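Local coordinates for protein glutamine cyclotransferase (PDB 6QQL) that probably catalyses, as a zinc-dependent type II glutaminyl cyclase, the cyclisation of N-terminal glutamine residues of peptides to pyroglutamate, at residues P45-T50 with T125-G130; C115-N120 with D280-Q285. All blocks are in the same frame, centred on the assembly; numbering follows the deposited sequence.

Interaction 1 of 2, residues P45-T50 with T125-G130; sequences PRIPGT and TETFDG
The guanidinium of Arg46 meets the carbonyl oxygens of Asp129 and Gly130 at its edge, near its own plane. Asp129 O sits in the fork between the two terminal nitrogens, 3.1 Å from Arg46 NH1 and 3.0 Å from Arg46 NH2, and Arg46 NH2 also reaches Gly130 O at 3.3 Å. All three bonds are weak and bent, with N-H...O angles of 122° to 135°. Bends at chi2 and chi3 fold CD and NE of the arginine back, and NH1 has its stronger partner in the carbonyl of Gly44. A long side chain with several N-H groups suits this place, where the acceptors it meets across the contact are backbone oxygens. The Asp129 carboxylate takes no part: its OD1 stays 6.0 Å from Arg46 NH1.

The rest is van der Waals packing. Pro45 lays CB against Phe128 O at 3.7 Å, its CG nearing Thr127 OG1, while Ile47 CD1 and Thr127 CG2, 3.8 Å apart, make the apolar pair. Both side chains cross that of Thr127 at about a right angle. Gly130, with positive phi, suits a bend that few other residues adopt easily.

Ile47 to Thr50 form a type II turn, and Thr50 occupies the N-cap position of helix 51-66, Gly130 that of helix 131-149. The contact thus joins the loop between helices 30-42 and 51-66 to the one running from strand 102-108 into helix 131-149.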
ATOM      1  N   PRO A  45      15.612   7.375  -1.875  1.00 21.08           N
ATOM      2  CA  PRO A  45      14.686   6.559  -2.664  1.00 22.28           C
ATOM      3  C   PRO A  45      14.829   5.084  -2.330  1.00 37.52           C
ATOM      4  O   PRO A  45      15.934   4.546  -2.294  1.00 43.09           O
ATOM      5  CB  PRO A  45      15.117   6.838  -4.102  1.00 26.17           C
ATOM      6  CG  PRO A  45      15.899   8.113  -4.030  1.00 24.80           C
ATOM      7  CD  PRO A  45      16.571   8.106  -2.711  1.00 19.07           C
ATOM      8  N   ARG A  46      13.695   4.420  -2.102  1.00 41.71           N
ATOM      9  CA  ARG A  46      13.718   3.006  -1.747  1.00 15.62           C
ATOM     10  C   ARG A  46      13.747   2.157  -3.011  1.00 25.99           C
ATOM     11  O   ARG A  46      12.924   1.275  -3.237  1.00 45.61           O
ATOM     12  CB  ARG A  46      12.533   2.658  -0.866  1.00 14.73           C
ATOM     13  CG  ARG A  46      12.786   2.931   0.585  1.00 14.77           C
ATOM     14  CD  ARG A  46      12.601   4.396   0.889  1.00 14.92           C
ATOM     15  NE  ARG A  46      11.278   4.794   0.426  1.00 29.04           N
ATOM     16  CZ  ARG A  46      10.935   6.011   0.029  1.00 25.19           C
ATOM     17  NH1 ARG A  46      11.819   7.000   0.044  1.00 15.24           N
ATOM     18  NH2 ARG A  46       9.695   6.228  -0.393  1.00 24.13           N
ATOM     19  N   ILE A  47      14.749   2.433  -3.835  1.00 20.82           N
ATOM     20  CA  ILE A  47      14.922   1.733  -5.100  1.00 18.41           C
ATOM     21  C   ILE A  47      15.491   0.341  -4.871  1.00 26.35           C
ATOM     22  O   ILE A  47      16.562   0.204  -4.258  1.00 23.93           O
ATOM     23  CB  ILE A  47      15.810   2.543  -6.041  1.00 21.52           C
ATOM     24  CG1 ILE A  47      15.071   3.816  -6.445  1.00 34.14           C
ATOM     25  CG2 ILE A  47      16.277   1.682  -7.210  1.00 19.21           C
ATOM     26  CD1 ILE A  47      15.961   4.855  -7.119  1.00 46.36           C
ATOM     27  N   PRO A  48      14.817  -0.710  -5.343  1.00 29.82           N
ATOM     28  CA  PRO A  48      15.353  -2.064  -5.183  1.00 17.57           C
ATOM     29  C   PRO A  48      16.791  -2.131  -5.664  1.00 18.85           C
ATOM     30  O   PRO A  48      17.131  -1.637  -6.746  1.00 19.62           O
ATOM     31  CB  PRO A  48      14.427  -2.910  -6.057  1.00 17.41           C
ATOM     32  CG  PRO A  48      13.148  -2.137  -6.108  1.00 16.55           C
ATOM     33  CD  PRO A  48      13.532  -0.700  -6.064  1.00 16.69           C
ATOM     34  N   GLY A  49      17.648  -2.720  -4.824  1.00 33.70           N
ATOM     35  CA  GLY A  49      19.061  -2.888  -5.089  1.00 20.54           C
ATOM     36  C   GLY A  49      19.944  -1.852  -4.425  1.00 25.51           C
ATOM     37  O   GLY A  49      21.105  -2.134  -4.153  1.00 33.82           O
ATOM     38  N   THR A  50      19.412  -0.677  -4.124  1.00 26.51           N
ATOM     39  CA  THR A  50      20.209   0.405  -3.570  1.00 29.51           C
ATOM     40  C   THR A  50      20.308   0.299  -2.049  1.00 31.13           C
ATOM     41  O   THR A  50      19.569  -0.444  -1.401  1.00 29.70           O
ATOM     42  CB  THR A  50      19.589   1.734  -3.958  1.00 27.43           C
ATOM     43  OG1 THR A  50      18.334   1.865  -3.287  1.00 32.18           O
ATOM     44  CG2 THR A  50      19.352   1.739  -5.447  1.00 20.93           C
ATOM     45  N   THR A 125      15.708  10.796 -16.307  1.00 52.95           N
ATOM     46  CA  THR A 125      16.761   9.877 -15.900  1.00 50.33           C
ATOM     47  C   THR A 125      17.008   9.871 -14.398  1.00 44.00           C
ATOM     48  O   THR A 125      17.777   9.029 -13.923  1.00 41.20           O
ATOM     49  CB  THR A 125      18.076  10.238 -16.594  1.00 65.14           C
ATOM     50  OG1 THR A 125      18.343  11.633 -16.397  1.00 70.44           O
ATOM     51  CG2 THR A 125      17.981   9.955 -18.095  1.00 63.80           C
ATOM     52  N   GLU A 126      16.363  10.762 -13.647  1.00 43.75           N
ATOM     53  CA  GLU A 126      16.678  11.035 -12.249  1.00 47.56           C
ATOM     54  C   GLU A 126      15.652  10.417 -11.303  1.00 48.08           C
ATOM     55  O   GLU A 126      14.617   9.890 -11.714  1.00 52.55           O
ATOM     56  CB  GLU A 126      16.797  12.545 -12.012  1.00 48.23           C
ATOM     57  CG  GLU A 126      17.654  13.242 -13.058  1.00 63.76           C
ATOM     58  CD  GLU A 126      19.141  12.886 -12.932  1.00 72.62           C
ATOM     59  OE1 GLU A 126      19.663  12.885 -11.795  1.00 72.70           O
ATOM     60  OE2 GLU A 126      19.782  12.573 -13.964  1.00 72.45           O
ATOM     61  N   THR A 127      15.986  10.445 -10.016  1.00 42.72           N
ATOM     62  CA  THR A 127      15.196   9.795  -8.982  1.00 47.03           C
ATOM     63  C   THR A 127      14.272  10.781  -8.259  1.00 47.61           C
ATOM     64  O   THR A 127      14.436  12.007  -8.335  1.00 40.66           O
ATOM     65  CB  THR A 127      16.112   9.089  -7.973  1.00 34.60           C
ATOM     66  OG1 THR A 127      16.873  10.060  -7.242  1.00 32.15           O
ATOM     67  CG2 THR A 127      17.042   8.144  -8.690  1.00 25.51           C
ATOM     68  N   PHE A 128      13.261  10.219  -7.584  1.00 38.20           N
ATOM     69  CA  PHE A 128      12.313  11.006  -6.802  1.00 35.82           C
ATOM     70  C   PHE A 128      12.047  10.304  -5.471  1.00 17.73           C
ATOM     71  O   PHE A 128      12.479   9.174  -5.245  1.00 17.45           O
ATOM     72  CB  PHE A 128      11.012  11.266  -7.583  1.00 27.97           C
ATOM     73  CG  PHE A 128      10.168  10.042  -7.817  1.00 39.75           C
ATOM     74  CD1 PHE A 128      10.515   9.114  -8.783  1.00 46.14           C
ATOM     75  CD2 PHE A 128       8.994   9.843  -7.095  1.00 43.91           C
ATOM     76  CE1 PHE A 128       9.717   7.993  -9.008  1.00 43.34           C
ATOM     77  CE2 PHE A 128       8.197   8.730  -7.318  1.00 39.22           C
ATOM     78  CZ  PHE A 128       8.559   7.807  -8.275  1.00 39.28           C
ATOM     79  N   ASP A 129      11.344  10.998  -4.571  1.00 17.35           N
ATOM     80  CA  ASP A 129      11.216  10.534  -3.193  1.00 19.00           C
ATOM     81  C   ASP A 129      10.143   9.465  -3.033  1.00 22.35           C
ATOM     82  O   ASP A 129      10.238   8.632  -2.122  1.00 15.27           O
ATOM     83  CB  ASP A 129      10.891  11.706  -2.260  1.00 24.44           C
ATOM     84  CG  ASP A 129      12.090  12.614  -1.996  1.00 41.49           C
ATOM     85  OD1 ASP A 129      13.228  12.277  -2.405  1.00 18.52           O
ATOM     86  OD2 ASP A 129      11.874  13.674  -1.358  1.00 54.25           O
ATOM     87  N   GLY A 130       9.102   9.502  -3.868  1.00 23.98           N
ATOM     88  CA  GLY A 130       7.967   8.612  -3.729  1.00 25.10           C
ATOM     89  C   GLY A 130       7.321   8.676  -2.359  1.00 24.02           C
ATOM     90  O   GLY A 130       7.000   7.642  -1.764  1.00 30.62           O
TER

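Interaction 2 of 2, residues C115-N120 with D280-Q285; sequences CDQDAN and DHWHTQ. With ZN (zinc ion), chain C.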
ATOM      1  N   CYS A 115      11.577   9.406 -12.310  1.00 54.33           N
ATOM      2  CA  CYS A 115      10.366  10.187 -12.569  1.00 43.05           C
ATOM      3  C   CYS A 115      10.178  10.298 -14.087  1.00 47.08           C
ATOM      4  O   CYS A 115      10.443  11.323 -14.718  1.00 52.60           O
ATOM      5  CB  CYS A 115      10.423  11.541 -11.863  1.00 44.16           C
ATOM      6  SG  CYS A 115      12.027  12.424 -11.710  1.00 51.20           S
ATOM      7  N   ASP A 116       9.689   9.193 -14.673  1.00 42.35           N
ATOM      8  CA  ASP A 116       9.422   9.064 -16.106  1.00 35.04           C
ATOM      9  C   ASP A 116       8.403  10.055 -16.633  1.00 36.27           C
ATOM     10  O   ASP A 116       8.267  10.195 -17.854  1.00 38.99           O
ATOM     11  CB  ASP A 116       8.840   7.706 -16.411  1.00 45.92           C
ATOM     12  CG  ASP A 116       9.636   6.634 -15.852  1.00 57.23           C
ATOM     13  OD1 ASP A 116      10.793   6.521 -16.287  1.00 74.56           O
ATOM     14  OD2 ASP A 116       9.111   5.941 -14.961  1.00 51.75           O
ATOM     15  N   GLN A 117       7.603  10.645 -15.753  1.00 26.84           N
ATOM     16  CA  GLN A 117       6.481  11.474 -16.154  1.00 27.29           C
ATOM     17  C   GLN A 117       6.659  12.905 -15.669  1.00 35.70           C
ATOM     18  O   GLN A 117       5.670  13.624 -15.505  1.00 47.53           O
ATOM     19  CB  GLN A 117       5.189  10.883 -15.594  1.00 36.59           C
ATOM     20  CG  GLN A 117       5.070   9.376 -15.746  1.00 42.97           C
ATOM     21  CD  GLN A 117       4.361   8.986 -17.011  1.00 52.38           C
ATOM     22  OE1 GLN A 117       3.410   9.644 -17.431  1.00 60.25           O
ATOM     23  NE2 GLN A 117       4.823   7.916 -17.640  1.00 58.22           N
ATOM     24  N   ASP A 118       7.897  13.326 -15.424  1.00 39.71           N
ATOM     25  CA  ASP A 118       8.157  14.696 -15.006  1.00 36.46           C
ATOM     26  C   ASP A 118       7.850  15.654 -16.142  1.00 39.98           C
ATOM     27  O   ASP A 118       8.074  15.338 -17.314  1.00 39.79           O
ATOM     28  CB  ASP A 118       9.615  14.854 -14.568  1.00 36.64           C
ATOM     29  CG  ASP A 118       9.852  16.103 -13.705  1.00 37.08           C
ATOM     30  OD1 ASP A 118       9.496  16.095 -12.496  1.00 23.11           O
ATOM     31  OD2 ASP A 118      10.411  17.097 -14.240  1.00 44.68           O
ATOM     32  N   ALA A 119       7.329  16.833 -15.792  1.00 49.62           N
ATOM     33  CA  ALA A 119       7.011  17.820 -16.820  1.00 58.62           C
ATOM     34  C   ALA A 119       8.245  18.198 -17.623  1.00 65.50           C
ATOM     35  O   ALA A 119       8.135  18.518 -18.816  1.00 68.00           O
ATOM     36  CB  ALA A 119       6.392  19.068 -16.193  1.00 60.11           C
ATOM     37  N   ASN A 120       9.428  18.149 -16.989  1.00 65.10           N
ATOM     38  CA  ASN A 120      10.689  18.460 -17.643  1.00 60.69           C
ATOM     39  C   ASN A 120      11.332  17.165 -18.105  1.00 58.81           C
ATOM     40  O   ASN A 120      11.829  16.400 -17.263  1.00 60.80           O
ATOM     41  CB  ASN A 120      11.628  19.199 -16.688  1.00 56.63           C
ATOM     42  CG  ASN A 120      13.041  19.337 -17.245  1.00 55.38           C
ATOM     43  OD1 ASN A 120      13.243  19.376 -18.459  1.00 57.22           O
ATOM     44  ND2 ASN A 120      14.023  19.403 -16.357  1.00 52.20           N
ATOM     45  N   ASP A 280      -1.149  14.503 -10.526  1.00 36.97           N
ATOM     46  CA  ASP A 280      -0.058  15.012 -11.349  1.00 35.46           C
ATOM     47  C   ASP A 280       1.321  14.790 -10.741  1.00 38.66           C
ATOM     48  O   ASP A 280       2.317  14.878 -11.468  1.00 44.12           O
ATOM     49  CB  ASP A 280      -0.265  16.496 -11.583  1.00 24.55           C
ATOM     50  CG  ASP A 280      -1.703  16.833 -11.839  1.00 28.45           C
ATOM     51  OD1 ASP A 280      -2.386  16.077 -12.568  1.00 25.42           O
ATOM     52  OD2 ASP A 280      -2.164  17.824 -11.240  1.00 40.21           O
ATOM     53  N   HIS A 281       1.409  14.421  -9.470  1.00 40.21           N
ATOM     54  CA  HIS A 281       2.711  14.171  -8.871  1.00 48.15           C
ATOM     55  C   HIS A 281       3.247  12.788  -9.203  1.00 40.53           C
ATOM     56  O   HIS A 281       4.403  12.490  -8.866  1.00 40.36           O
ATOM     57  CB  HIS A 281       2.608  14.323  -7.357  1.00 51.22           C
ATOM     58  CG  HIS A 281       1.713  13.306  -6.734  1.00 41.82           C
ATOM     59  ND1 HIS A 281       0.377  13.209  -7.048  1.00 42.31           N
ATOM     60  CD2 HIS A 281       1.964  12.312  -5.851  1.00 39.10           C
ATOM     61  CE1 HIS A 281      -0.162  12.210  -6.374  1.00 38.95           C
ATOM     62  NE2 HIS A 281       0.780  11.651  -5.638  1.00 37.79           N
ATOM     63  N   TRP A 282       2.447  11.962  -9.872  1.00 37.36           N
ATOM     64  CA  TRP A 282       2.763  10.549 -10.045  1.00 31.55           C
ATOM     65  C   TRP A 282       3.985  10.358 -10.935  1.00 29.05           C
ATOM     66  O   TRP A 282       4.050  10.895 -12.043  1.00 28.08           O
ATOM     67  CB  TRP A 282       1.548   9.842 -10.634  1.00 24.58           C
ATOM     68  CG  TRP A 282       1.764   8.473 -11.106  1.00 19.51           C
ATOM     69  CD1 TRP A 282       1.988   7.370 -10.340  1.00 18.69           C
ATOM     70  CD2 TRP A 282       1.730   8.023 -12.470  1.00 38.68           C
ATOM     71  NE1 TRP A 282       2.128   6.264 -11.143  1.00 18.75           N
ATOM     72  CE2 TRP A 282       1.966   6.633 -12.455  1.00 41.71           C
ATOM     73  CE3 TRP A 282       1.527   8.661 -13.702  1.00 36.95           C
ATOM     74  CZ2 TRP A 282       1.999   5.865 -13.630  1.00 23.96           C
ATOM     75  CZ3 TRP A 282       1.576   7.895 -14.871  1.00 21.60           C
ATOM     76  CH2 TRP A 282       1.804   6.512 -14.818  1.00 21.05           C
ATOM     77  N   HIS A 283       4.955   9.590 -10.437  1.00 30.53           N
ATOM     78  CA  HIS A 283       6.197   9.317 -11.156  1.00 31.65           C
ATOM     79  C   HIS A 283       6.815  10.623 -11.655  1.00 42.99           C
ATOM     80  O   HIS A 283       7.273  10.752 -12.792  1.00 48.52           O
ATOM     81  CB  HIS A 283       5.954   8.317 -12.277  1.00 21.04           C
ATOM     82  CG  HIS A 283       5.565   6.965 -11.766  1.00 29.99           C
ATOM     83  ND1 HIS A 283       5.154   5.943 -12.590  1.00 32.61           N
ATOM     84  CD2 HIS A 283       5.519   6.472 -10.505  1.00 39.92           C
ATOM     85  CE1 HIS A 283       4.867   4.882 -11.860  1.00 36.59           C
ATOM     86  NE2 HIS A 283       5.077   5.174 -10.591  1.00 44.50           N
ATOM     87  N   THR A 284       6.889  11.570 -10.726  1.00 41.41           N
ATOM     88  CA  THR A 284       7.193  12.970 -10.950  1.00 33.01           C
ATOM     89  C   THR A 284       8.001  13.442  -9.752  1.00 31.63           C
ATOM     90  O   THR A 284       7.761  13.006  -8.624  1.00 38.70           O
ATOM     91  CB  THR A 284       5.887  13.776 -11.095  1.00 31.65           C
ATOM     92  OG1 THR A 284       5.379  13.671 -12.430  1.00 23.98           O
ATOM     93  CG2 THR A 284       6.029  15.233 -10.674  1.00 24.23           C
ATOM     94  N   GLN A 285       8.954  14.334  -9.998  1.00 32.36           N
ATOM     95  CA  GLN A 285       9.770  14.846  -8.907  1.00 43.39           C
ATOM     96  C   GLN A 285       8.926  15.492  -7.808  1.00 44.45           C
ATOM     97  O   GLN A 285       9.399  15.603  -6.677  1.00 49.16           O
ATOM     98  CB  GLN A 285      10.789  15.831  -9.475  1.00 47.71           C
ATOM     99  CG  GLN A 285      12.135  15.850  -8.770  1.00 58.74           C
ATOM    100  CD  GLN A 285      13.067  16.935  -9.331  1.00 68.44           C
ATOM    101  OE1 GLN A 285      12.677  17.699 -10.225  1.00 65.79           O
ATOM    102  NE2 GLN A 285      14.302  17.001  -8.808  1.00 65.90           N
TER
HETATM  103 ZN    ZN C 401       4.350   3.997  -9.036  1.00 92.80          ZN
HETATM  104  O   HOH W   1      11.432  19.267 -11.781  1.00 18.58           O
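Gln117 N donates to His283 O at the tight centre of this contact, a 3.0 Å bond that meets the oxygen nearly along the C=O axis. The backbones come close here: Cys115 CA lies 4.5 Å from His283 CA, and Cys115 CB packs on Thr284 CA at 3.6 Å, a fit suited to a small side chain. Gln117 CG rests on His283 CB, and the two side chains run side by side, pointing the same way. The bend of the glutamine at chi2 (-92°) puts CD beside Trp282 CZ3, with Gln117 OE1 3.6 Å from that atom and amide and ring planes 41° apart. Trp282 in turn sets NE1 over the centre of one face of the His283 imidazole. That ring gives NE2 to the zinc ion at 2.1 Å, while Tyr171 bonds its ND1; Asp133 and Asp167 complete the protein's part of the metal site.

The solvent side lies at the other end, at the partly exposed Gln285 and the exposed Asn120, although Asp118 between them is itself buried. Asp118 OD1 accepts from Gln285 N at 3.1 Å on its anti side, and OD2 takes Asn120 N from above the carboxylate plane, making an Asx turn; two acceptor oxygens suit aspartate to both tasks. A water donates to Gln285 OE1 and weakly to Asp118 OD2.

The contact joins two long loops, one between strand 102-108 and helix 131-149, the other between strand 264-268 and helix 294-311.

In the fold
Interactions 1 and 2 lie with their centres 13 Å apart, on the same side of the chain's centre, and share the loop that leads into helix 131-149. Cys115 N probably bonds to Glu126 O, 3.1 Å away, tying the two parts of that loop together. Phe128 is the main bridge: its CZ packs 4.0 Å from His283 CD2 and its CD2 lies 3.7 Å from Thr284 O, with the side chain about 6 Å from the zinc at nearest atoms. Interaction 2 supplies the zinc ligand His283, whereas segment 125-130 of interaction 1 ends three residues before Asp133, another ligand. Together they join loops around the metal site of this M28-family α/β fold.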